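Local coordinates for protein xyloglucan-specific endo-beta-1,4-glucanase BoGH9A (Bacteroides ovatus, PDB 6DHT) that catalyses the endohydrolysis of beta-1,4-glucosidic linkages in the backbone of xyloglucan, releasing xyloglucan oligosaccharides, at residues A[177-181]-A[373-378]; A[185-189]-A[555-559]; A[263-269]-A[303-307]; A[269-274]-A[341-345]; A[276-280]-A[348-352]. All coordinates share one frame; numbering follows the deposited sequence.

Contact 1 (A[177-181]-A[373-378]); sequences VNSGY and PGWGNT. With CA (calcium ion), chain C.
Tyr-181 of helix 176-192 meets Gly-374 and Trp-375 of a loop in a buried, mainly apolar helix-to-loop contact inside the glycosyl hydrolase family 9 domain. The loop makes a type I beta turn from Gly-374 to Asn-377. Its backbone lies over one face of the Tyr-181 ring. Trp-375 CA makes a CH-pi contact 3.7 Å from the ring centroid of Tyr-181, 17° off the normal. On the same face the Gly-374 carbonyl carbon sits nearer the rim. Pro-373 CB comes to the ring edge, 3.7 Å from Tyr-181 OH. Chi1 of 162° swings the Tyr-181 ring away from its own backbone N and out to the turn. Asn-178 OD1 touches Trp-375 CB at 3.4 Å, its amide nearly perpendicular to the indole. Asn-178 ND2 bonds Asp-168 and Asn-552. Val-177 CG1 packs obliquely on Trp-375 CE3 at 3.8 Å. Within the turn, Gly-376 O binds the calcium ion at 2.4 Å. The contact thus ties a metal-site loop to a helix whose Asn-178 side chain lies about 8 Å from those of the predicted catalytic residues Asp-171 and Glu-548. Side chains here also touch helices 551-567, 265-281 and 339-353.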
# COMPACT_ATOMS: atom_id res chain seq x y z
N VAL A 177 -4.67 -11.37 -7.47
CA VAL A 177 -3.28 -11.22 -7.06
C VAL A 177 -3.10 -9.91 -6.32
O VAL A 177 -2.57 -9.87 -5.18
CB VAL A 177 -2.33 -11.33 -8.26
CG1 VAL A 177 -0.94 -10.81 -7.95
CG2 VAL A 177 -2.27 -12.79 -8.72
N ASN A 178 -3.54 -8.82 -6.93
CA ASN A 178 -3.25 -7.53 -6.35
C ASN A 178 -4.06 -7.30 -5.07
O ASN A 178 -3.53 -6.76 -4.09
CB ASN A 178 -3.54 -6.42 -7.35
CG ASN A 178 -2.82 -5.15 -7.00
OD1 ASN A 178 -1.64 -5.19 -6.66
ND2 ASN A 178 -3.53 -4.04 -7.04
N SER A 179 -5.31 -7.72 -5.03
CA SER A 179 -6.09 -7.44 -3.83
C SER A 179 -5.71 -8.38 -2.68
O SER A 179 -5.72 -7.95 -1.54
CB SER A 179 -7.60 -7.42 -4.12
OG SER A 179 -8.09 -8.69 -4.45
N GLY A 180 -5.34 -9.62 -2.99
CA GLY A 180 -4.85 -10.55 -2.01
C GLY A 180 -3.56 -10.06 -1.38
O GLY A 180 -3.41 -10.09 -0.16
N TYR A 181 -2.63 -9.62 -2.21
CA TYR A 181 -1.38 -9.02 -1.75
C TYR A 181 -1.66 -7.80 -0.86
O TYR A 181 -1.06 -7.62 0.23
CB TYR A 181 -0.55 -8.54 -2.94
CG TYR A 181 0.50 -7.57 -2.50
CD1 TYR A 181 1.68 -7.99 -1.90
CD2 TYR A 181 0.29 -6.22 -2.67
CE1 TYR A 181 2.63 -7.06 -1.48
CE2 TYR A 181 1.20 -5.29 -2.25
CZ TYR A 181 2.38 -5.72 -1.65
OH TYR A 181 3.31 -4.77 -1.25
N PRO A 373 8.30 -5.81 0.11
CA PRO A 373 7.09 -6.40 -0.47
C PRO A 373 6.64 -5.70 -1.75
O PRO A 373 6.84 -4.50 -1.91
CB PRO A 373 6.06 -6.27 0.67
CG PRO A 373 6.53 -5.10 1.46
CD PRO A 373 8.04 -5.19 1.42
N GLY A 374 6.03 -6.48 -2.64
CA GLY A 374 5.34 -5.97 -3.81
C GLY A 374 4.37 -7.02 -4.30
O GLY A 374 4.46 -8.18 -3.92
N TRP A 375 3.43 -6.62 -5.15
CA TRP A 375 2.36 -7.53 -5.53
C TRP A 375 2.84 -8.86 -6.11
O TRP A 375 2.20 -9.88 -5.91
CB TRP A 375 1.34 -6.86 -6.46
CG TRP A 375 1.84 -6.44 -7.83
CD1 TRP A 375 2.20 -5.19 -8.20
CD2 TRP A 375 2.04 -7.28 -8.98
NE1 TRP A 375 2.59 -5.19 -9.53
CE2 TRP A 375 2.50 -6.46 -10.03
CE3 TRP A 375 1.85 -8.64 -9.24
CZ2 TRP A 375 2.79 -6.96 -11.31
CZ3 TRP A 375 2.14 -9.14 -10.51
CH2 TRP A 375 2.61 -8.30 -11.52
N GLY A 376 3.97 -8.84 -6.81
CA GLY A 376 4.49 -10.03 -7.45
C GLY A 376 5.65 -10.65 -6.70
O GLY A 376 6.21 -11.66 -7.13
N ASN A 377 6.01 -10.05 -5.58
CA ASN A 377 7.12 -10.51 -4.75
C ASN A 377 6.70 -10.53 -3.30
O ASN A 377 6.90 -9.55 -2.55
CB ASN A 377 8.36 -9.65 -4.92
CG ASN A 377 9.52 -10.13 -4.02
OD1 ASN A 377 9.48 -11.22 -3.39
ND2 ASN A 377 10.57 -9.30 -3.94
N THR A 378 6.15 -11.66 -2.89
CA THR A 378 5.50 -11.77 -1.59
C THR A 378 6.41 -12.41 -0.54
O THR A 378 5.95 -12.77 0.54
CB THR A 378 4.19 -12.55 -1.69
OG1 THR A 378 4.43 -13.88 -2.18
CG2 THR A 378 3.23 -11.87 -2.65
CA CA C . 6.17 -14.01 -7.43
O HOH W 1 8.03 -13.14 -8.79

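Contact 2 (A[185-189]-A[555-559]); sequences LMQSI and AALVA
Helices 176-192 and 551-567 run almost parallel where Leu-185, Met-186 and Ile-189 meet Ala-555, Ala-556, Val-558 and Ala-559, with local axes 7° apart and 8.9 Å at closest approach. The pair belongs to the (alpha/alpha)6 barrel of family 9 glycoside hydrolases. Small alanines on 555-559 receive longer side chains from 185-189. No hydrogen bond crosses, and all the touching residues are buried. Met-186 CG lies 3.9 Å from Ala-555 CB. Its SD is equally far from Val-558 CG1, and the two side chains cross at about a right angle. A bend at chi3 (-77°) turns Met-186 CE back to Ala-555 CB, at 4.1 Å. An alanine in place of Met-186 would remove the thioether and would probably open a gap between the helices beside Ala-555 and Val-558. Phe-115 of helix 105-117 and Met-218 of helix 213-226 also touch Met-186. On the other flank, Leu-185 CD2 rests against the backbone of Ala-556, 3.9 Å from its N. Leu-185 CG and Ile-189 both reach the methyl of Ala-559. Ile-189 CD1 lies 3.9 Å from Ala-559 CB.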
# COMPACT_ATOMS: atom_id res chain seq x y z
N LEU A 185 -0.58 -7.36 3.06
CA LEU A 185 0.32 -6.34 3.59
C LEU A 185 -0.35 -5.58 4.74
O LEU A 185 0.25 -5.42 5.80
CB LEU A 185 0.74 -5.38 2.47
CG LEU A 185 1.65 -4.23 2.93
CD1 LEU A 185 2.93 -4.74 3.57
CD2 LEU A 185 1.96 -3.33 1.75
N MET A 186 -1.59 -5.13 4.54
CA MET A 186 -2.25 -4.35 5.57
C MET A 186 -2.48 -5.19 6.81
O MET A 186 -2.32 -4.70 7.94
CB MET A 186 -3.54 -3.71 5.07
CG MET A 186 -3.27 -2.62 4.03
SD MET A 186 -4.74 -1.79 3.43
CE MET A 186 -5.38 -3.00 2.32
N GLN A 187 -2.85 -6.44 6.62
CA GLN A 187 -3.07 -7.36 7.75
C GLN A 187 -1.77 -7.76 8.44
O GLN A 187 -1.79 -8.19 9.61
CB GLN A 187 -3.93 -8.57 7.32
CG GLN A 187 -5.37 -8.14 7.08
CD GLN A 187 -6.40 -9.24 6.85
OE1 GLN A 187 -7.59 -8.96 6.98
NE2 GLN A 187 -5.98 -10.43 6.44
N SER A 188 -0.63 -7.65 7.77
CA SER A 188 0.67 -7.85 8.43
C SER A 188 0.85 -6.73 9.47
O SER A 188 1.21 -6.99 10.63
CB SER A 188 1.83 -7.83 7.43
OG SER A 188 1.72 -8.87 6.48
N ILE A 189 0.59 -5.49 9.09
CA ILE A 189 0.78 -4.38 10.02
C ILE A 189 -0.30 -4.40 11.12
O ILE A 189 -0.03 -4.12 12.30
CB ILE A 189 0.87 -3.01 9.25
CG1 ILE A 189 2.30 -2.78 8.71
CG2 ILE A 189 0.49 -1.82 10.10
CD1 ILE A 189 2.80 -3.75 7.75
N ALA A 555 -2.18 0.33 -0.03
CA ALA A 555 -1.89 -0.64 1.03
C ALA A 555 -0.57 -0.29 1.67
O ALA A 555 -0.42 -0.36 2.88
CB ALA A 555 -1.85 -2.05 0.46
N ALA A 556 0.40 0.09 0.84
CA ALA A 556 1.71 0.52 1.33
C ALA A 556 1.59 1.76 2.21
O ALA A 556 2.22 1.87 3.26
CB ALA A 556 2.66 0.79 0.18
N LEU A 557 0.80 2.72 1.75
CA LEU A 557 0.57 3.93 2.55
C LEU A 557 -0.11 3.63 3.87
O LEU A 557 0.30 4.14 4.90
CB LEU A 557 -0.27 4.91 1.74
CG LEU A 557 -0.62 6.23 2.41
CD1 LEU A 557 0.65 7.03 2.74
CD2 LEU A 557 -1.57 7.04 1.55
N VAL A 558 -1.14 2.79 3.87
CA VAL A 558 -1.77 2.40 5.14
C VAL A 558 -0.75 1.72 6.05
O VAL A 558 -0.68 2.01 7.25
CB VAL A 558 -2.92 1.40 4.87
CG1 VAL A 558 -3.35 0.69 6.16
CG2 VAL A 558 -4.12 2.08 4.24
N ALA A 559 0.06 0.84 5.46
CA ALA A 559 1.08 0.13 6.25
C ALA A 559 2.05 1.08 6.93
O ALA A 559 2.27 0.98 8.14
CB ALA A 559 1.85 -0.86 5.38

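Contact 3 (A[263-269]-A[303-307]); sequences KSVTAAL and AYAWA
A helical hairpin of the (alpha/alpha)6 barrel brings Lys-263, Val-265, Ala-268 and Leu-269 against Trp-306, Ala-303 and Ala-307. Helices 265-281 and 292-309 run roughly antiparallel here, at 154° between their directions and 8.5 Å between local axes. Ser-264 is the N-cap of the first helix, and its OG accepts from Ala-267 N at 3.0 Å. The same OG also bonds His-238. The Trp-306 indole spans the start of this helix. Val-265 CA lies at its edge, in the ring plane. Lys-263 CB comes obliquely to Trp-306 CZ2 at 3.7 Å, and the extended lysine chain then carries NZ to salt bridges with Asp-233 and Asp-230. Ala-268 CB meets Trp-306 CE3 at 3.9 Å. Chi1 of -174° extends the Trp-306 indole across to the 263-269 segment. A serine at Trp-306 would probably leave Lys-263 CB and the Ala-268 methyl without their apolar neighbour and open a gap at the helix start. Further along, Leu-269 CD2 touches Ala-307 CB at 3.6 Å. It also meets Tyr-304 CD2 at 3.8 Å. Ala-303 CB approaches Ala-268 O at 3.5 Å. No hydrogen bond joins the two segments, which implies that shape and apolar burial hold them together, while the Lys-263 amine pairs with aspartates outside the segments and Ser-264 OG serves its own helix start and His-238.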
# COMPACT_ATOMS: atom_id res chain seq x y z
N LYS A 263 -7.81 -19.50 -14.38
CA LYS A 263 -7.20 -19.77 -13.08
C LYS A 263 -5.69 -19.66 -13.17
O LYS A 263 -5.09 -20.08 -14.15
CB LYS A 263 -7.60 -21.17 -12.61
CG LYS A 263 -9.07 -21.35 -12.33
CD LYS A 263 -9.39 -22.84 -12.21
CE LYS A 263 -10.85 -23.08 -11.87
NZ LYS A 263 -11.31 -24.43 -12.33
N SER A 264 -5.04 -19.09 -12.14
CA SER A 264 -3.58 -18.98 -12.14
C SER A 264 -3.02 -19.47 -10.81
O SER A 264 -3.71 -19.45 -9.80
CB SER A 264 -3.13 -17.55 -12.40
OG SER A 264 -3.48 -16.73 -11.30
N VAL A 265 -1.76 -19.90 -10.84
CA VAL A 265 -1.12 -20.43 -9.65
C VAL A 265 -0.90 -19.31 -8.64
O VAL A 265 -1.08 -19.53 -7.44
CB VAL A 265 0.22 -21.13 -10.01
CG1 VAL A 265 1.23 -20.17 -10.60
CG2 VAL A 265 0.77 -21.86 -8.82
N THR A 266 -0.58 -18.12 -9.13
CA THR A 266 -0.35 -16.98 -8.24
C THR A 266 -1.66 -16.50 -7.60
O THR A 266 -1.71 -16.18 -6.42
CB THR A 266 0.34 -15.85 -8.99
OG1 THR A 266 -0.33 -15.65 -10.24
CG2 THR A 266 1.79 -16.21 -9.24
N ALA A 267 -2.75 -16.47 -8.36
CA ALA A 267 -4.05 -16.17 -7.76
C ALA A 267 -4.40 -17.16 -6.66
O ALA A 267 -4.86 -16.78 -5.58
CB ALA A 267 -5.14 -16.13 -8.83
N ALA A 268 -4.22 -18.44 -6.95
CA ALA A 268 -4.53 -19.47 -5.99
C ALA A 268 -3.70 -19.31 -4.72
O ALA A 268 -4.22 -19.44 -3.63
CB ALA A 268 -4.31 -20.84 -6.60
N LEU A 269 -2.41 -19.03 -4.89
CA LEU A 269 -1.53 -18.91 -3.74
C LEU A 269 -1.75 -17.62 -2.93
O LEU A 269 -1.76 -17.66 -1.70
CB LEU A 269 -0.08 -19.03 -4.16
CG LEU A 269 0.29 -20.45 -4.62
CD1 LEU A 269 1.63 -20.44 -5.27
CD2 LEU A 269 0.28 -21.40 -3.44
N ALA A 303 -7.29 -24.11 -2.15
CA ALA A 303 -6.55 -23.34 -3.15
C ALA A 303 -5.08 -23.73 -3.21
O ALA A 303 -4.50 -23.81 -4.28
CB ALA A 303 -6.68 -21.84 -2.85
N TYR A 304 -4.47 -23.96 -2.05
CA TYR A 304 -3.09 -24.37 -2.04
C TYR A 304 -2.93 -25.73 -2.74
O TYR A 304 -2.00 -25.93 -3.52
CB TYR A 304 -2.58 -24.41 -0.59
CG TYR A 304 -1.11 -24.66 -0.47
CD1 TYR A 304 -0.61 -25.95 -0.37
CD2 TYR A 304 -0.21 -23.60 -0.43
CE1 TYR A 304 0.73 -26.19 -0.27
CE2 TYR A 304 1.15 -23.83 -0.32
CZ TYR A 304 1.61 -25.13 -0.24
OH TYR A 304 2.95 -25.37 -0.14
N ALA A 305 -3.85 -26.64 -2.44
CA ALA A 305 -3.87 -27.94 -3.10
C ALA A 305 -3.91 -27.78 -4.63
O ALA A 305 -3.13 -28.43 -5.34
CB ALA A 305 -5.04 -28.75 -2.62
N TRP A 306 -4.78 -26.91 -5.12
CA TRP A 306 -4.85 -26.68 -6.56
C TRP A 306 -3.51 -26.19 -7.08
O TRP A 306 -3.03 -26.66 -8.10
CB TRP A 306 -5.96 -25.68 -6.90
CG TRP A 306 -6.19 -25.49 -8.39
CD1 TRP A 306 -7.17 -26.08 -9.15
CD2 TRP A 306 -5.44 -24.67 -9.28
NE1 TRP A 306 -7.07 -25.67 -10.45
CE2 TRP A 306 -6.02 -24.80 -10.56
CE3 TRP A 306 -4.33 -23.84 -9.13
CZ2 TRP A 306 -5.52 -24.13 -11.68
CZ3 TRP A 306 -3.84 -23.18 -10.22
CH2 TRP A 306 -4.44 -23.33 -11.49
N ALA A 307 -2.89 -25.24 -6.38
CA ALA A 307 -1.61 -24.72 -6.82
C ALA A 307 -0.50 -25.79 -6.86
O ALA A 307 0.38 -25.74 -7.73
CB ALA A 307 -1.19 -23.57 -5.90

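Contact 4 (A[269-274]-A[341-345]); sequences LDFAAV and EFFWA. With CA (calcium ion), chain C.
Ala-273 and Ala-345 bring helices 265-281 and 339-353 close together in the (alpha/alpha)6 barrel. The local axes run 20° apart in direction and approach to 8.4 Å. The tight part is apolar. Ala-273 CB sits over the centre of the Trp-344 six-membered ring, 3.3 Å from its centroid and 12° off the normal. That is a very close CH-pi contact. The indole of Trp-344 extends across to this methyl. The Ala-345 methyl packs against the backbone of 269-274, 3.7 Å from Leu-269 O. Leu-269 CD1 makes a second CH-pi contact, over the centre of the Phe-342 ring at 3.5 Å from the centroid and almost on the ring normal. The other flank is polar and is bridged by a water. Asp-270 and Glu-341 cross obliquely, their carboxylates turned 49° apart and not in direct contact. Asp-270 OD1 lies 3.3 Å from Glu-341 CG and also comes to the edge of the Trp-344 ring near CZ3. The two acids are like charges, and the calcium ion would probably offset their repulsion. Glu-341 grips the metal with both oxygens. Asp-335, His-337, Asp-340 and Gly-376 also bind it. This flank therefore links the helix pair to a metal site. The bridging water lies 2.6 Å from Asp-270 OD2, and the same distance separates it from Glu-341 OE2, one of the oxygens that bind calcium.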
# COMPACT_ATOMS: atom_id res chain seq x y z
N LEU A 269 -2.41 -19.03 -4.89
CA LEU A 269 -1.53 -18.91 -3.74
C LEU A 269 -1.75 -17.62 -2.93
O LEU A 269 -1.76 -17.66 -1.70
CB LEU A 269 -0.08 -19.03 -4.16
CG LEU A 269 0.29 -20.45 -4.62
CD1 LEU A 269 1.63 -20.44 -5.27
CD2 LEU A 269 0.28 -21.40 -3.44
N ASP A 270 -1.93 -16.49 -3.60
CA ASP A 270 -2.19 -15.24 -2.86
C ASP A 270 -3.55 -15.35 -2.15
O ASP A 270 -3.71 -14.91 -1.02
CB ASP A 270 -2.18 -14.06 -3.79
CG ASP A 270 -0.79 -13.72 -4.29
OD1 ASP A 270 0.19 -14.07 -3.60
OD2 ASP A 270 -0.65 -13.11 -5.38
N PHE A 271 -4.53 -16.00 -2.79
CA PHE A 271 -5.79 -16.33 -2.15
C PHE A 271 -5.56 -17.23 -0.91
O PHE A 271 -6.10 -16.98 0.18
CB PHE A 271 -6.71 -17.05 -3.17
CG PHE A 271 -8.02 -17.54 -2.63
CD1 PHE A 271 -8.06 -18.71 -1.93
CD2 PHE A 271 -9.20 -16.87 -2.87
CE1 PHE A 271 -9.25 -19.22 -1.45
CE2 PHE A 271 -10.41 -17.36 -2.39
CZ PHE A 271 -10.44 -18.55 -1.68
N ALA A 272 -4.76 -18.28 -1.07
CA ALA A 272 -4.52 -19.21 0.02
C ALA A 272 -3.85 -18.51 1.19
O ALA A 272 -4.25 -18.67 2.33
CB ALA A 272 -3.68 -20.38 -0.46
N ALA A 273 -2.85 -17.69 0.89
CA ALA A 273 -2.09 -17.01 1.94
C ALA A 273 -2.99 -16.06 2.71
O ALA A 273 -3.01 -16.07 3.93
CB ALA A 273 -0.93 -16.27 1.34
N VAL A 274 -3.72 -15.21 2.00
CA VAL A 274 -4.54 -14.21 2.66
C VAL A 274 -5.73 -14.83 3.38
O VAL A 274 -6.16 -14.36 4.41
CB VAL A 274 -4.93 -13.08 1.69
CG1 VAL A 274 -6.09 -13.45 0.81
CG2 VAL A 274 -5.23 -11.79 2.45
N GLU A 341 5.20 -16.76 -3.64
CA GLU A 341 3.81 -16.96 -3.29
C GLU A 341 3.65 -18.33 -2.57
O GLU A 341 2.88 -18.45 -1.63
CB GLU A 341 2.91 -16.86 -4.54
CG GLU A 341 2.74 -15.43 -5.11
CD GLU A 341 3.89 -14.98 -6.00
OE1 GLU A 341 4.83 -15.77 -6.26
OE2 GLU A 341 3.88 -13.81 -6.44
N PHE A 342 4.37 -19.35 -3.04
CA PHE A 342 4.39 -20.62 -2.32
C PHE A 342 4.93 -20.41 -0.89
O PHE A 342 4.35 -20.91 0.07
CB PHE A 342 5.22 -21.67 -3.08
CG PHE A 342 4.44 -22.47 -4.10
CD1 PHE A 342 3.48 -23.36 -3.69
CD2 PHE A 342 4.68 -22.31 -5.44
CE1 PHE A 342 2.76 -24.11 -4.61
CE2 PHE A 342 3.97 -23.06 -6.38
CZ PHE A 342 3.00 -23.96 -5.94
N PHE A 343 5.99 -19.61 -0.77
CA PHE A 343 6.57 -19.37 0.56
C PHE A 343 5.59 -18.68 1.48
O PHE A 343 5.39 -19.07 2.63
CB PHE A 343 7.84 -18.54 0.45
CG PHE A 343 8.42 -18.16 1.78
CD1 PHE A 343 9.03 -19.12 2.56
CD2 PHE A 343 8.38 -16.85 2.24
CE1 PHE A 343 9.58 -18.79 3.77
CE2 PHE A 343 8.93 -16.52 3.45
CZ PHE A 343 9.53 -17.50 4.22
N TRP A 344 4.97 -17.62 0.97
CA TRP A 344 4.02 -16.86 1.79
C TRP A 344 2.81 -17.74 2.17
O TRP A 344 2.44 -17.84 3.35
CB TRP A 344 3.61 -15.54 1.09
CG TRP A 344 2.59 -14.77 1.85
CD1 TRP A 344 2.47 -14.67 3.20
CD2 TRP A 344 1.48 -14.04 1.30
NE1 TRP A 344 1.36 -13.93 3.54
CE2 TRP A 344 0.76 -13.50 2.38
CE3 TRP A 344 1.06 -13.75 -0.01
CZ2 TRP A 344 -0.39 -12.73 2.21
CZ3 TRP A 344 -0.09 -12.97 -0.18
CH2 TRP A 344 -0.79 -12.47 0.93
N ALA A 345 2.22 -18.41 1.19
CA ALA A 345 1.09 -19.28 1.47
C ALA A 345 1.40 -20.43 2.44
O ALA A 345 0.65 -20.67 3.35
CB ALA A 345 0.51 -19.86 0.17
CA CA C . 6.17 -14.01 -7.43
O HOH W 2 1.68 -12.45 -6.35
O HOH W 1 8.03 -13.14 -8.79

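Contact 5 (A[276-280]-A[348-352]); sequences AQSSR and ELYFS. With EDO (1,2-ethanediol), chain I.
Arg-280 and Glu-348 form a salt bridge between helices 265-281 and 339-353, roughly parallel neighbours in the (alpha/alpha)6 barrel. Both NH1 and NH2 of Arg-280 point end-on at a single oxygen, Glu-348 OE1, each at 2.8 Å. The guanidinium and carboxylate are nearly coplanar, 9° apart. NH2 uses the syn lone pair of OE1, and NH1 meets that oxygen nearly along its C-O axis. A bend at chi3 (-54°) folds the arginine back to Glu-348. NH1 also donates to Ser-352 OG at 2.9 Å, with the serine tilted slightly from the guanidinium plane. This hydroxyl lies 2.8 Å from Ala-276 O. Phe-351 CB covers one face of the guanidinium. A turn earlier, Ala-276 CB packs on Leu-349 CD2 at 3.8 Å. Further out, Gln-191 accepts from Arg-280 NH2, and Trp-344 NE1 donates to Glu-348 OE2. The carboxylate is therefore held at both oxygens, which probably favours its charged form. Gln-277 bonds Gln-187 through OE1 and donates through NE2 to Gly-184 O, so helix 176-192 fixes its amide. One water completes the outer shell, accepting from Gln-277 NE2 at 3.0 Å and donating to Glu-348 OE2 at 2.5 Å.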
# COMPACT_ATOMS: atom_id res chain seq x y z
N ALA A 276 -5.73 -17.95 4.74
CA ALA A 276 -5.14 -18.56 5.93
C ALA A 276 -4.83 -17.48 7.00
O ALA A 276 -5.14 -17.65 8.18
CB ALA A 276 -3.89 -19.32 5.55
N GLN A 277 -4.21 -16.37 6.57
CA GLN A 277 -3.98 -15.23 7.44
C GLN A 277 -5.30 -14.75 8.06
O GLN A 277 -5.41 -14.57 9.26
CB GLN A 277 -3.35 -14.11 6.62
CG GLN A 277 -2.83 -12.89 7.40
CD GLN A 277 -2.51 -11.72 6.49
OE1 GLN A 277 -3.30 -11.34 5.64
NE2 GLN A 277 -1.33 -11.17 6.66
N SER A 278 -6.28 -14.47 7.19
CA SER A 278 -7.56 -13.94 7.64
C SER A 278 -8.29 -14.88 8.62
O SER A 278 -9.00 -14.41 9.51
CB SER A 278 -8.46 -13.62 6.44
OG SER A 278 -7.82 -12.66 5.60
N SER A 279 -8.13 -16.18 8.42
CA SER A 279 -8.76 -17.16 9.30
C SER A 279 -8.38 -16.87 10.74
O SER A 279 -9.24 -16.88 11.63
CB SER A 279 -8.33 -18.57 8.91
OG SER A 279 -9.04 -19.49 9.71
N ARG A 280 -7.10 -16.59 10.99
CA ARG A 280 -6.65 -16.30 12.35
C ARG A 280 -7.20 -14.98 12.86
O ARG A 280 -7.63 -14.85 14.00
CB ARG A 280 -5.12 -16.24 12.42
CG ARG A 280 -4.42 -17.48 11.94
CD ARG A 280 -2.92 -17.46 12.28
NE ARG A 280 -2.20 -16.28 11.81
CZ ARG A 280 -1.64 -16.17 10.60
NH1 ARG A 280 -1.71 -17.16 9.74
NH2 ARG A 280 -1.00 -15.04 10.26
N GLU A 348 1.78 -18.99 5.98
CA GLU A 348 0.51 -18.70 6.60
C GLU A 348 -0.23 -19.97 6.99
O GLU A 348 -0.85 -20.01 8.03
CB GLU A 348 -0.36 -17.83 5.67
CG GLU A 348 0.19 -16.45 5.36
CD GLU A 348 0.12 -15.47 6.55
OE1 GLU A 348 -0.33 -15.84 7.68
OE2 GLU A 348 0.52 -14.30 6.34
N LEU A 349 -0.22 -20.97 6.10
CA LEU A 349 -0.91 -22.21 6.41
C LEU A 349 -0.27 -22.94 7.59
O LEU A 349 -0.96 -23.48 8.43
CB LEU A 349 -1.00 -23.10 5.18
CG LEU A 349 -2.16 -22.67 4.26
CD1 LEU A 349 -1.99 -23.17 2.84
CD2 LEU A 349 -3.53 -23.05 4.84
N TYR A 350 1.05 -22.89 7.67
CA TYR A 350 1.73 -23.44 8.84
C TYR A 350 1.29 -22.73 10.12
O TYR A 350 1.01 -23.38 11.14
CB TYR A 350 3.24 -23.33 8.69
CG TYR A 350 4.05 -23.84 9.88
CD1 TYR A 350 3.79 -25.08 10.45
CD2 TYR A 350 5.10 -23.09 10.41
CE1 TYR A 350 4.54 -25.56 11.52
CE2 TYR A 350 5.86 -23.57 11.46
CZ TYR A 350 5.57 -24.80 12.01
OH TYR A 350 6.32 -25.27 13.07
N PHE A 351 1.23 -21.40 10.12
CA PHE A 351 0.87 -20.70 11.34
C PHE A 351 -0.61 -20.85 11.70
O PHE A 351 -0.97 -20.86 12.87
CB PHE A 351 1.31 -19.23 11.28
CG PHE A 351 2.81 -19.07 11.30
CD1 PHE A 351 3.56 -19.64 12.34
CD2 PHE A 351 3.47 -18.42 10.29
CE1 PHE A 351 4.92 -19.54 12.34
CE2 PHE A 351 4.85 -18.32 10.29
CZ PHE A 351 5.58 -18.87 11.33
N SER A 352 -1.46 -21.03 10.70
CA SER A 352 -2.88 -21.24 10.98
C SER A 352 -3.27 -22.68 11.35
O SER A 352 -4.24 -22.87 12.06
CB SER A 352 -3.73 -20.81 9.80
OG SER A 352 -3.52 -19.41 9.56
C1 EDO I . -5.22 -11.97 15.59
O1 EDO I . -4.90 -13.31 15.21
C2 EDO I . -3.93 -11.31 16.08
O2 EDO I . -2.84 -11.73 15.26
O HOH W 3 0.65 -12.77 8.33

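How the contacts relate
Contacts 3, 4 and 5 all use helix 265-281. Contacts 3 and 4 share Leu-269, with centres about 8 Å apart. Contacts 4 and 5 follow one another along the same helix pair, their centres about 10 Å apart. Contacts 1 and 4 meet at the calcium ion, which both Gly-376 and Glu-341 bind, and their centres are about 9 Å apart. Contacts 1 and 2 share helix 176-192. Gln-187 NE2, on the 185-189 segment of contact 2, probably also bonds Ser-278 OG of contact 5 at 3.0 Å. Contact 1 lies nearest the predicted catalytic residues, while contacts 2 to 5 are away from them.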